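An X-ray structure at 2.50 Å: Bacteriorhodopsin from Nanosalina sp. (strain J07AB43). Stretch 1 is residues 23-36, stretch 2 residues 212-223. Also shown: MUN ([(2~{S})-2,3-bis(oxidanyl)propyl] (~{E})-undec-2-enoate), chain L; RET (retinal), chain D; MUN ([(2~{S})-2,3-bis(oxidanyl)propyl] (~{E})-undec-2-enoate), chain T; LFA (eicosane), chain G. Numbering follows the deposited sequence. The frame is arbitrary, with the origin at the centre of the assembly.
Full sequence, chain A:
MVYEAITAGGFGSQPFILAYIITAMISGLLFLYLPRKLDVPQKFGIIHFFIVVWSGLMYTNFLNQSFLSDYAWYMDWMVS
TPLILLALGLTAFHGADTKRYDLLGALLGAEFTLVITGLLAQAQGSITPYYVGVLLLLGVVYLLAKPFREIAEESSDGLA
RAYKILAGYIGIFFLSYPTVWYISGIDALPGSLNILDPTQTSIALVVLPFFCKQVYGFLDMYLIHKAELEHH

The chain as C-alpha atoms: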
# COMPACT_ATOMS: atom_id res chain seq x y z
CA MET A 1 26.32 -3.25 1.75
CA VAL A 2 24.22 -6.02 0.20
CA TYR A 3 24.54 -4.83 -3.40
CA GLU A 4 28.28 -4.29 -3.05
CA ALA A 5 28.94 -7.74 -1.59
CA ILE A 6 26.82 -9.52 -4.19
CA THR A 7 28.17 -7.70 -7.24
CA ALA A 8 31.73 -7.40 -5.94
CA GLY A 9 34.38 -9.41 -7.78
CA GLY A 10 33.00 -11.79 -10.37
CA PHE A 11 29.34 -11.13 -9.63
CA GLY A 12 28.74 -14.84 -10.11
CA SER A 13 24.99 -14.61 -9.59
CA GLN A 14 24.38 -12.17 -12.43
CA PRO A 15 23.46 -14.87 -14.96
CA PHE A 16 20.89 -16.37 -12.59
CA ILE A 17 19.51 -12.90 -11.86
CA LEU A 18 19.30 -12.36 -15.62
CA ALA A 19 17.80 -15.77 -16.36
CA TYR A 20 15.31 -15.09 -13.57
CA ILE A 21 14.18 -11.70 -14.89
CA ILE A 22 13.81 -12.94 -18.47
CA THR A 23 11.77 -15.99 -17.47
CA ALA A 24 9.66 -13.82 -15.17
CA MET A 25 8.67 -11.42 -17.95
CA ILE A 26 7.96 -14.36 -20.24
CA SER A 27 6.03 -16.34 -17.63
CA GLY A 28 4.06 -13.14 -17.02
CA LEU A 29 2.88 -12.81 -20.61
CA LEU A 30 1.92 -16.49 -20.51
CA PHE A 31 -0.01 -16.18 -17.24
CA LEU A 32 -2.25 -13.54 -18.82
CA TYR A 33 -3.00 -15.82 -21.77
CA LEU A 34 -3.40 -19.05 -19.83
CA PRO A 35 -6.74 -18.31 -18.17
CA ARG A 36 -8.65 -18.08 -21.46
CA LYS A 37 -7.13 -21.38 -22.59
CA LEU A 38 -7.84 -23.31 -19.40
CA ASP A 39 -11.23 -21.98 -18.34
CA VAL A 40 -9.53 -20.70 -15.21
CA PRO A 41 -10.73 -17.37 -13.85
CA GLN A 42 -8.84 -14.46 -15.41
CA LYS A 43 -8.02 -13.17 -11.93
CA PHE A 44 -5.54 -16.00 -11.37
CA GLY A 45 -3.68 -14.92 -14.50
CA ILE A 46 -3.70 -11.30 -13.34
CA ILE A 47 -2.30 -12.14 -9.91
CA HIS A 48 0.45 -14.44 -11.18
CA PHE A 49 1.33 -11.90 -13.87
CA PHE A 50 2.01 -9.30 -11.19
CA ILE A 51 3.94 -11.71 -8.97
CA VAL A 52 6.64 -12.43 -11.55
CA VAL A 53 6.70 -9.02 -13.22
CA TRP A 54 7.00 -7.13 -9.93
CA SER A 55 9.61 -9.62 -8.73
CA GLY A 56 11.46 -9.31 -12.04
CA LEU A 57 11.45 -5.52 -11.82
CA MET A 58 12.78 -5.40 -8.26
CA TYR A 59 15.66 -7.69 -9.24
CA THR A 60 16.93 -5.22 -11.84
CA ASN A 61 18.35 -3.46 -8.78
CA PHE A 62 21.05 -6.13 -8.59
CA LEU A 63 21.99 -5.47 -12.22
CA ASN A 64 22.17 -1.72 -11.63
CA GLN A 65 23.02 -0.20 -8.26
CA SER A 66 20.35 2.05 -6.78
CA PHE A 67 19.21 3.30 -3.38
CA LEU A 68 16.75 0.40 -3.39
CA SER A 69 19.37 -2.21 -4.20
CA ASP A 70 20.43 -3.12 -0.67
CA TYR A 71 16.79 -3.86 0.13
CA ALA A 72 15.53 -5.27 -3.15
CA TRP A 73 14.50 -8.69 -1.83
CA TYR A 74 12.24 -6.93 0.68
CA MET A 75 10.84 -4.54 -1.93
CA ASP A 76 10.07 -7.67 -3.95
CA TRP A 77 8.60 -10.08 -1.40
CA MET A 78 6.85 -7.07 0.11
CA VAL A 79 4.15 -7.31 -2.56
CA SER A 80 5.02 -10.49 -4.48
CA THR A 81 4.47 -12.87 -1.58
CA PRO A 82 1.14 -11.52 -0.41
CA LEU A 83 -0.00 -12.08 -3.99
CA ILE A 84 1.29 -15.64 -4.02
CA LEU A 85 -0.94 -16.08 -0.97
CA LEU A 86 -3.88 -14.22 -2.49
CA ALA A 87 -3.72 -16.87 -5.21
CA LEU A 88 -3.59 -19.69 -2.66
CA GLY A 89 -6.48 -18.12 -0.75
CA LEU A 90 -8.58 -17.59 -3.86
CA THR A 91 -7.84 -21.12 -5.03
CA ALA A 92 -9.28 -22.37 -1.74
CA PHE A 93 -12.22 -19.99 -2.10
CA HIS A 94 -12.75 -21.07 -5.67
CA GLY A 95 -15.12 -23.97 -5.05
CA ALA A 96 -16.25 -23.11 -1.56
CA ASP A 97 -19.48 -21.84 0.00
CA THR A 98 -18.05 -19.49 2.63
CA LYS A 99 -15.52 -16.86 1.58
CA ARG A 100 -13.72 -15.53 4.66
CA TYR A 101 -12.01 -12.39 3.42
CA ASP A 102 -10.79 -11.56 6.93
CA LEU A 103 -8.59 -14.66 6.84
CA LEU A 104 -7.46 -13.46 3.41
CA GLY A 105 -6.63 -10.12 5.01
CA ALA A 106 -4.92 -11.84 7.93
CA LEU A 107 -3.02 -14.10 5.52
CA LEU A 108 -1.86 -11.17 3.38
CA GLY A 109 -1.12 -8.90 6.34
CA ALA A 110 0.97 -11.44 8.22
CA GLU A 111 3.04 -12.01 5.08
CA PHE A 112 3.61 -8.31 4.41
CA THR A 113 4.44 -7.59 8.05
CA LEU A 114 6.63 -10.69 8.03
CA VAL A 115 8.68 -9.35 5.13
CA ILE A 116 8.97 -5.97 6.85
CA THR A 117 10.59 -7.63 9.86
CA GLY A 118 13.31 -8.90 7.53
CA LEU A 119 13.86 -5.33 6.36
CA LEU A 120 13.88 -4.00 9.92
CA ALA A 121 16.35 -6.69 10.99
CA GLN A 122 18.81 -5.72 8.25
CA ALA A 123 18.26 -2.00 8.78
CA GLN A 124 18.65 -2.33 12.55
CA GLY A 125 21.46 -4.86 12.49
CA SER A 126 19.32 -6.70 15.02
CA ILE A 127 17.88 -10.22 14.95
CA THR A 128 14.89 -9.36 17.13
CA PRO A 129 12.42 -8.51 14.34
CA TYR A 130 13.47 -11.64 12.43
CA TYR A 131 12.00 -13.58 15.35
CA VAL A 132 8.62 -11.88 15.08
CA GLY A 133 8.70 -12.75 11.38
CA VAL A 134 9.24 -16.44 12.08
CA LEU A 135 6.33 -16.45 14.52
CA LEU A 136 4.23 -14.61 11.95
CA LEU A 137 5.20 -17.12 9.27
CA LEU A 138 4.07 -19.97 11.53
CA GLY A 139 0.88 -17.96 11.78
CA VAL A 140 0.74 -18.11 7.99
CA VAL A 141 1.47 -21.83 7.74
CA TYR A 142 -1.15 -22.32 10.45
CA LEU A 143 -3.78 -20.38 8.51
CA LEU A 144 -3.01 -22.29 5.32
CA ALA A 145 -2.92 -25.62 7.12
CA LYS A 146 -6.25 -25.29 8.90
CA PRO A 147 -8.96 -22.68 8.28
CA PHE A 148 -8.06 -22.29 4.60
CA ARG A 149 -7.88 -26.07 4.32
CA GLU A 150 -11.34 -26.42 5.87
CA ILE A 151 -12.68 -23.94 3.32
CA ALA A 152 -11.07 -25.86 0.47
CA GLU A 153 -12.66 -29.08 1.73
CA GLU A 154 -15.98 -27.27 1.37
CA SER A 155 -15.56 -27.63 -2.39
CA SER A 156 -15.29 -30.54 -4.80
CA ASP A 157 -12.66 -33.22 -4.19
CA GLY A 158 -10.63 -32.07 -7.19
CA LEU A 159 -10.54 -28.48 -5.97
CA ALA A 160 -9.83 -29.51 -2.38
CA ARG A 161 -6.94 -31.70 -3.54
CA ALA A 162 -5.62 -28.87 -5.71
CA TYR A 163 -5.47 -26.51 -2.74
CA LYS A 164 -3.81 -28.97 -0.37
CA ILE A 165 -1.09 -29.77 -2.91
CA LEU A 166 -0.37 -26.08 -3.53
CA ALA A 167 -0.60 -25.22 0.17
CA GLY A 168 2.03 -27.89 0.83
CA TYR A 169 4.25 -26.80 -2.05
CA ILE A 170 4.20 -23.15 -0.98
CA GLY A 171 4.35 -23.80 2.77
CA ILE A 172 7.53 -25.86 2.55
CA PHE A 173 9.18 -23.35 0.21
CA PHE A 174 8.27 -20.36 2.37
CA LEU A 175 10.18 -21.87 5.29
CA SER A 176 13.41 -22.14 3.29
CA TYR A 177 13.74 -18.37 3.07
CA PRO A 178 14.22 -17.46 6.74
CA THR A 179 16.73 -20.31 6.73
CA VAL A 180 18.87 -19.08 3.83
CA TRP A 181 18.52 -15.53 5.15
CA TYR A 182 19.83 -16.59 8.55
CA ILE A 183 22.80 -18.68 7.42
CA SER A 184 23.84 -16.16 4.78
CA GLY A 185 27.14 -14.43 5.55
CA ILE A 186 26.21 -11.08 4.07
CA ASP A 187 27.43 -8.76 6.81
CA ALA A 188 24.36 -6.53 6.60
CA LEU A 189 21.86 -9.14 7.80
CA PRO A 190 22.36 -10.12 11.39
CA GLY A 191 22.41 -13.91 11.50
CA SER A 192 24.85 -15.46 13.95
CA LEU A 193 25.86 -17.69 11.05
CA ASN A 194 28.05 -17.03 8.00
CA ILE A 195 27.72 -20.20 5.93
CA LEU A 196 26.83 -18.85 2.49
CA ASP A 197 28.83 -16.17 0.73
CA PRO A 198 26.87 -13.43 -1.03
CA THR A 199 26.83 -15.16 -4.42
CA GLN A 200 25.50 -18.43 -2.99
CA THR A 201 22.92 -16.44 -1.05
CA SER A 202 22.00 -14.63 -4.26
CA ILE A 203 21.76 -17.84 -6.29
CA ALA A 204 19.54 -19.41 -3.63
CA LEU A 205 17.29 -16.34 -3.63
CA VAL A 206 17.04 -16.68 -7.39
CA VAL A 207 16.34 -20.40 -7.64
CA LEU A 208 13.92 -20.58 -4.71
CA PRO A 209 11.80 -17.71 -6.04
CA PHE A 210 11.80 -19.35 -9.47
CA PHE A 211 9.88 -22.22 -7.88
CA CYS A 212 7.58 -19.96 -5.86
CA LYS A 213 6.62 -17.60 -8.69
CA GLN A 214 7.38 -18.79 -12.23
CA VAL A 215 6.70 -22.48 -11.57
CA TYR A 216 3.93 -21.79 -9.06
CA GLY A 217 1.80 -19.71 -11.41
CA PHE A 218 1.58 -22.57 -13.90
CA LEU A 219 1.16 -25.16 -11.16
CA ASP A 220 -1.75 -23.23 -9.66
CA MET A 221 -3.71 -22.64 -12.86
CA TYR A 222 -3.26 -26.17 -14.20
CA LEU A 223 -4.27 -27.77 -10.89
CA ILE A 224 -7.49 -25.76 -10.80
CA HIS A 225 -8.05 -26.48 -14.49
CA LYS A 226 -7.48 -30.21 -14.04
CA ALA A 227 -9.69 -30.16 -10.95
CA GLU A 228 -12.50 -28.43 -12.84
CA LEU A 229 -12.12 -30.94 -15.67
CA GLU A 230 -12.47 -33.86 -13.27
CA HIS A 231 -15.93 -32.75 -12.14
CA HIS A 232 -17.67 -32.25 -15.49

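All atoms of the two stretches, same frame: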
# COMPACT_ATOMS: atom_id res chain seq x y z
N THR A 23 12.80 -14.97 -17.60
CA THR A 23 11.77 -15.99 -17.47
C THR A 23 10.54 -15.43 -16.77
O THR A 23 9.42 -15.88 -17.00
CB THR A 23 12.28 -17.21 -16.68
OG1 THR A 23 12.94 -16.76 -15.48
CG2 THR A 23 13.26 -18.02 -17.51
N ALA A 24 10.76 -14.45 -15.89
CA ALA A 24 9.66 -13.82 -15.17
C ALA A 24 8.77 -13.03 -16.13
O ALA A 24 7.55 -13.20 -16.14
CB ALA A 24 10.20 -12.91 -14.08
N MET A 25 9.40 -12.19 -16.95
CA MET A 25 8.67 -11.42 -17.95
C MET A 25 7.90 -12.35 -18.88
O MET A 25 6.73 -12.11 -19.18
CB MET A 25 9.64 -10.55 -18.75
CG MET A 25 10.32 -9.46 -17.94
SD MET A 25 9.28 -8.82 -16.62
CE MET A 25 10.48 -7.91 -15.65
N ILE A 26 8.55 -13.44 -19.28
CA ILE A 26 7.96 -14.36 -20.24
C ILE A 26 6.82 -15.16 -19.60
O ILE A 26 5.70 -15.18 -20.12
CB ILE A 26 9.01 -15.34 -20.79
CG1 ILE A 26 9.66 -14.76 -22.05
CG2 ILE A 26 8.37 -16.69 -21.11
CD1 ILE A 26 11.07 -15.26 -22.29
N SER A 27 7.07 -15.70 -18.42
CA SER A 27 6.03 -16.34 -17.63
C SER A 27 4.83 -15.41 -17.46
O SER A 27 3.68 -15.84 -17.53
CB SER A 27 6.57 -16.74 -16.25
OG SER A 27 7.44 -17.85 -16.35
N GLY A 28 5.11 -14.13 -17.24
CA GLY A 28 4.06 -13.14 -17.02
C GLY A 28 3.11 -13.03 -18.19
O GLY A 28 1.89 -13.04 -18.02
N LEU A 29 3.67 -12.84 -19.38
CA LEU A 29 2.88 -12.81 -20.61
C LEU A 29 2.02 -14.07 -20.71
O LEU A 29 0.83 -13.99 -21.03
CB LEU A 29 3.80 -12.71 -21.83
CG LEU A 29 4.06 -11.31 -22.39
CD1 LEU A 29 3.72 -10.24 -21.36
CD2 LEU A 29 5.51 -11.19 -22.83
N LEU A 30 2.61 -15.21 -20.39
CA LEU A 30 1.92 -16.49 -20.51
C LEU A 30 0.76 -16.58 -19.51
O LEU A 30 -0.32 -17.04 -19.85
CB LEU A 30 2.89 -17.65 -20.28
CG LEU A 30 3.51 -18.27 -21.53
CD1 LEU A 30 3.39 -17.33 -22.73
CD2 LEU A 30 4.97 -18.63 -21.29
N PHE A 31 1.00 -16.12 -18.29
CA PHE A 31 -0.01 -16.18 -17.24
C PHE A 31 -1.28 -15.46 -17.68
O PHE A 31 -2.39 -15.90 -17.38
CB PHE A 31 0.51 -15.56 -15.94
CG PHE A 31 1.57 -16.39 -15.26
CD1 PHE A 31 1.62 -17.76 -15.43
CD2 PHE A 31 2.47 -15.79 -14.39
CE1 PHE A 31 2.60 -18.51 -14.82
CE2 PHE A 31 3.47 -16.54 -13.79
CZ PHE A 31 3.53 -17.90 -14.01
N LEU A 32 -1.11 -14.34 -18.37
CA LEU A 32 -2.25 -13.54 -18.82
C LEU A 32 -3.06 -14.30 -19.87
O LEU A 32 -4.27 -14.14 -19.96
CB LEU A 32 -1.76 -12.21 -19.41
CG LEU A 32 -1.17 -11.23 -18.39
CD1 LEU A 32 -0.84 -9.90 -19.05
CD2 LEU A 32 -2.13 -11.04 -17.23
N TYR A 33 -2.37 -15.11 -20.66
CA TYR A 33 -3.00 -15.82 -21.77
C TYR A 33 -3.65 -17.11 -21.28
O TYR A 33 -4.67 -17.55 -21.81
CB TYR A 33 -1.97 -16.13 -22.85
CG TYR A 33 -2.33 -17.29 -23.75
CD1 TYR A 33 -3.15 -17.11 -24.86
CD2 TYR A 33 -1.66 -18.51 -23.63
CE1 TYR A 33 -3.37 -18.13 -25.76
CE2 TYR A 33 -1.88 -19.53 -24.53
CZ TYR A 33 -2.75 -19.34 -25.58
OH TYR A 33 -2.99 -20.37 -26.47
N LEU A 34 -3.09 -17.68 -20.21
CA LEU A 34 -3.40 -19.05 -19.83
C LEU A 34 -4.86 -19.19 -19.40
O LEU A 34 -5.48 -20.23 -19.63
CB LEU A 34 -2.49 -19.51 -18.69
CG LEU A 34 -1.55 -20.67 -19.04
CD1 LEU A 34 -2.16 -21.53 -20.14
CD2 LEU A 34 -0.18 -20.16 -19.45
N PRO A 35 -5.40 -18.16 -18.74
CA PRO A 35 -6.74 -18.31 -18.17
C PRO A 35 -7.81 -18.56 -19.23
O PRO A 35 -8.73 -19.34 -19.00
CB PRO A 35 -6.97 -16.98 -17.47
CG PRO A 35 -5.61 -16.55 -17.04
CD PRO A 35 -4.64 -17.10 -18.06
N ARG A 36 -7.66 -17.94 -20.39
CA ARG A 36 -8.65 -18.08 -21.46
C ARG A 36 -8.55 -19.47 -22.10
O ARG A 36 -9.54 -20.00 -22.60
CB ARG A 36 -8.44 -17.00 -22.53
N CYS A 212 8.69 -20.50 -6.63
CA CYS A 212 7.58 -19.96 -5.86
C CYS A 212 6.75 -18.97 -6.67
O CYS A 212 5.68 -18.53 -6.24
CB CYS A 212 8.10 -19.27 -4.59
SG CYS A 212 8.97 -20.38 -3.45
N LYS A 213 7.28 -18.57 -7.83
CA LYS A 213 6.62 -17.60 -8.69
C LYS A 213 6.40 -18.19 -10.09
O LYS A 213 5.27 -18.52 -10.46
CB LYS A 213 7.45 -16.32 -8.78
CG LYS A 213 7.53 -15.64 -7.41
CD LYS A 213 8.36 -14.36 -7.46
CE LYS A 213 8.39 -13.68 -6.09
NZ LYS A 213 9.43 -14.31 -5.26
N GLN A 214 7.48 -18.33 -10.85
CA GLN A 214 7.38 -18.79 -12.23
C GLN A 214 6.69 -20.15 -12.30
O GLN A 214 5.66 -20.30 -12.95
CB GLN A 214 8.77 -18.88 -12.87
CG GLN A 214 9.24 -17.60 -13.54
CD GLN A 214 10.26 -16.85 -12.71
OE1 GLN A 214 11.31 -16.44 -13.22
NE2 GLN A 214 9.95 -16.63 -11.44
N VAL A 215 7.24 -21.12 -11.58
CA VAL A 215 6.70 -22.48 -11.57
C VAL A 215 5.30 -22.50 -10.95
O VAL A 215 4.41 -23.20 -11.42
CB VAL A 215 7.61 -23.44 -10.78
CG1 VAL A 215 6.95 -24.81 -10.66
CG2 VAL A 215 8.97 -23.55 -11.45
N TYR A 216 5.12 -21.70 -9.89
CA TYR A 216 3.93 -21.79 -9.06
C TYR A 216 2.70 -21.31 -9.81
O TYR A 216 1.62 -21.89 -9.70
CB TYR A 216 4.12 -20.97 -7.78
CG TYR A 216 2.84 -20.66 -7.05
CD1 TYR A 216 2.13 -21.66 -6.40
CD2 TYR A 216 2.44 -19.34 -6.85
CE1 TYR A 216 1.02 -21.37 -5.63
CE2 TYR A 216 1.33 -19.04 -6.08
CZ TYR A 216 0.62 -20.05 -5.48
OH TYR A 216 -0.50 -19.76 -4.73
N GLY A 217 2.89 -20.27 -10.63
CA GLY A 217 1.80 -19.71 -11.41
C GLY A 217 1.18 -20.73 -12.35
O GLY A 217 -0.04 -20.84 -12.45
N PHE A 218 2.04 -21.47 -13.06
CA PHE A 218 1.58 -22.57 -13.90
C PHE A 218 0.92 -23.65 -13.05
O PHE A 218 -0.24 -23.99 -13.26
CB PHE A 218 2.76 -23.16 -14.68
CG PHE A 218 3.29 -22.26 -15.75
CD1 PHE A 218 2.51 -21.94 -16.85
CD2 PHE A 218 4.52 -21.64 -15.61
CE1 PHE A 218 2.96 -21.05 -17.81
CE2 PHE A 218 4.98 -20.76 -16.57
CZ PHE A 218 4.20 -20.46 -17.67
N LEU A 219 1.63 -24.09 -12.02
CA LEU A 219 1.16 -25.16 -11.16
C LEU A 219 -0.25 -24.87 -10.66
O LEU A 219 -1.12 -25.74 -10.66
CB LEU A 219 2.11 -25.33 -9.97
CG LEU A 219 2.25 -26.74 -9.38
CD1 LEU A 219 1.81 -26.74 -7.92
CD2 LEU A 219 1.46 -27.75 -10.18
N ASP A 220 -0.49 -23.62 -10.28
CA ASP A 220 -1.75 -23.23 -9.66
C ASP A 220 -2.89 -23.31 -10.66
O ASP A 220 -3.96 -23.84 -10.36
CB ASP A 220 -1.65 -21.81 -9.10
CG ASP A 220 -2.97 -21.30 -8.56
OD1 ASP A 220 -3.64 -22.06 -7.82
OD2 ASP A 220 -3.29 -20.11 -8.79
N MET A 221 -2.64 -22.82 -11.87
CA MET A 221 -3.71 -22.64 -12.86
C MET A 221 -4.04 -23.97 -13.53
O MET A 221 -5.21 -24.24 -13.83
CB MET A 221 -3.28 -21.62 -13.91
CG MET A 221 -3.25 -20.19 -13.40
SD MET A 221 -3.31 -18.97 -14.72
CE MET A 221 -1.70 -18.20 -14.54
N TYR A 222 -3.05 -24.85 -13.62
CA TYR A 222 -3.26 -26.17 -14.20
C TYR A 222 -3.96 -27.10 -13.22
O TYR A 222 -4.81 -27.90 -13.61
CB TYR A 222 -1.92 -26.77 -14.63
CG TYR A 222 -1.53 -26.44 -16.06
CD1 TYR A 222 -2.10 -27.11 -17.13
CD2 TYR A 222 -0.60 -25.45 -16.33
CE1 TYR A 222 -1.75 -26.80 -18.43
CE2 TYR A 222 -0.24 -25.13 -17.63
CZ TYR A 222 -0.82 -25.81 -18.67
OH TYR A 222 -0.47 -25.51 -19.97
N LEU A 223 -3.65 -26.95 -11.93
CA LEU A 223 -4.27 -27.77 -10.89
C LEU A 223 -5.76 -27.47 -10.79
O LEU A 223 -6.58 -28.39 -10.68
CB LEU A 223 -3.59 -27.52 -9.54
CG LEU A 223 -2.79 -28.70 -8.97
CD1 LEU A 223 -2.02 -29.41 -10.07
CD2 LEU A 223 -1.85 -28.22 -7.87
CAR MUN L . 9.65 -20.04 -18.05
CAQ MUN L . 8.88 -21.36 -17.96
CAP MUN L . 8.95 -21.89 -16.53
CAO MUN L . 8.73 -23.41 -16.54
CAN MUN L . 7.73 -23.78 -15.44
CAM MUN L . 6.50 -24.43 -16.08
CAK MUN L . 6.30 -25.83 -15.50
CAH MUN L . 5.25 -25.76 -14.39
CAF MUN L . 4.53 -27.11 -14.27
CAC MUN L . 3.06 -27.10 -14.67
CAA MUN L . 2.32 -28.43 -14.46
OAD MUN L . 2.93 -29.50 -14.47
OAB MUN L . 0.96 -28.33 -14.46
CAE MUN L . 0.40 -29.56 -14.94
CAG MUN L . -0.16 -30.36 -13.76
OAJ MUN L . -0.59 -29.46 -12.73
CAI MUN L . -1.34 -31.21 -14.23
OAL MUN L . -2.22 -30.40 -15.02
C1 RET D . 12.37 -12.92 5.89
C2 RET D . 12.74 -11.99 7.05
C3 RET D . 13.08 -12.79 8.32
C4 RET D . 11.85 -13.53 8.82
C5 RET D . 11.12 -14.22 7.67
C6 RET D . 11.35 -13.97 6.35
C7 RET D . 10.62 -14.73 5.35
C8 RET D . 10.79 -14.48 4.02
C9 RET D . 9.97 -15.17 3.06
C10 RET D . 10.14 -14.97 1.69
C11 RET D . 9.45 -15.66 0.67
C12 RET D . 9.80 -15.16 -0.58
C13 RET D . 9.21 -15.52 -1.81
C14 RET D . 9.65 -14.93 -3.00
C15 RET D . 9.09 -15.11 -4.26
C16 RET D . 11.73 -12.11 4.77
C17 RET D . 13.62 -13.64 5.37
C18 RET D . 10.07 -15.27 8.02
C19 RET D . 8.92 -16.17 3.55
C20 RET D . 8.11 -16.58 -1.84
CAN MUN T . 7.77 -24.99 -24.65
CAM MUN T . 7.01 -25.92 -23.71
CAK MUN T . 5.64 -26.24 -24.30
CAH MUN T . 4.89 -27.20 -23.38
CAF MUN T . 3.42 -27.28 -23.80
CAC MUN T . 2.61 -28.40 -23.13
CAA MUN T . 1.09 -28.21 -23.14
OAD MUN T . 0.57 -27.32 -23.82
OAB MUN T . 0.38 -29.22 -22.57
CAE MUN T . -0.40 -28.72 -21.48
CAG MUN T . -1.88 -28.75 -21.85
OAJ MUN T . -2.04 -29.33 -23.15
CAI MUN T . -2.64 -29.59 -20.82
OAL MUN T . -3.95 -29.88 -21.32
C14 LFA G . 8.50 -21.24 -20.65
C15 LFA G . 7.04 -21.65 -20.42
C16 LFA G . 6.79 -23.00 -21.08
C17 LFA G . 6.47 -24.04 -20.00
C18 LFA G . 4.96 -24.23 -19.89
C19 LFA G . 4.67 -25.44 -19.01
C20 LFA G . 3.20 -25.85 -19.17

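Two helices from distant parts of the bacteriorhodopsin chain, residues 23-36 and 212-223, run in nearly the same direction (18° between axes, 9.9 Å at closest approach) and bury 518 Å² between them, chiefly through apolar packing. Stretch 2 opens with a wider pi-type turn at 212-214. Here the K213 side chain leaves sideways to stretch 1 and runs on to the retinal, with K213 NZ bonded covalently to RET C15 (1.3 Å); its contribution to the contact is its carbonyl, K213 O lying 4.0 Å from F31 CZ. Q214 lies where the backbones come close, its CA 6.1 Å from S27 CA. Its aliphatic portion packs against the small S27 side chain (Q214 CG to S27 OG, 3.3 Å), while S27 OG itself donates to T23 O one turn back (2.9 Å), satisfying the buried hydroxyl within its own helix. Q214 O meets the edge of the F31 ring, 3.4 Å from F31 CZ. At G217 the absence of a side chain makes room for that ring: G217 CA is 3.6 Å from F31 CZ, and an ideal CB on G217 would clash with F31 CZ at 2.3 Å. F218 is the knob of the interface, seated among S27, L30, F31 and L34. F31 turns its edge toward one face of F218 (centroids 4.8 Å apart, planes at 58°; F31 CE1 to F218 CE2, 3.7 Å); the eicosane lies over the opposite face. L34 CD2 and L30 CB reach the F218 edge, at 3.7 Å from F218 CE1 and 4.1 Å from F218 CZ respectively. M221 points toward stretch 1, and its unbranched apolar thioether lies against F31, L34 and P35: M221 CE touches F31 CD1 (3.5 Å), and M221 SD lies 4.1 Å from both L34 CB and P35 CD. Finally, Y222 brings OH to 4.3 Å from L34 CD1, beside the bound lipids, with its OH 3.5 Å from CAE of MUN (chain T).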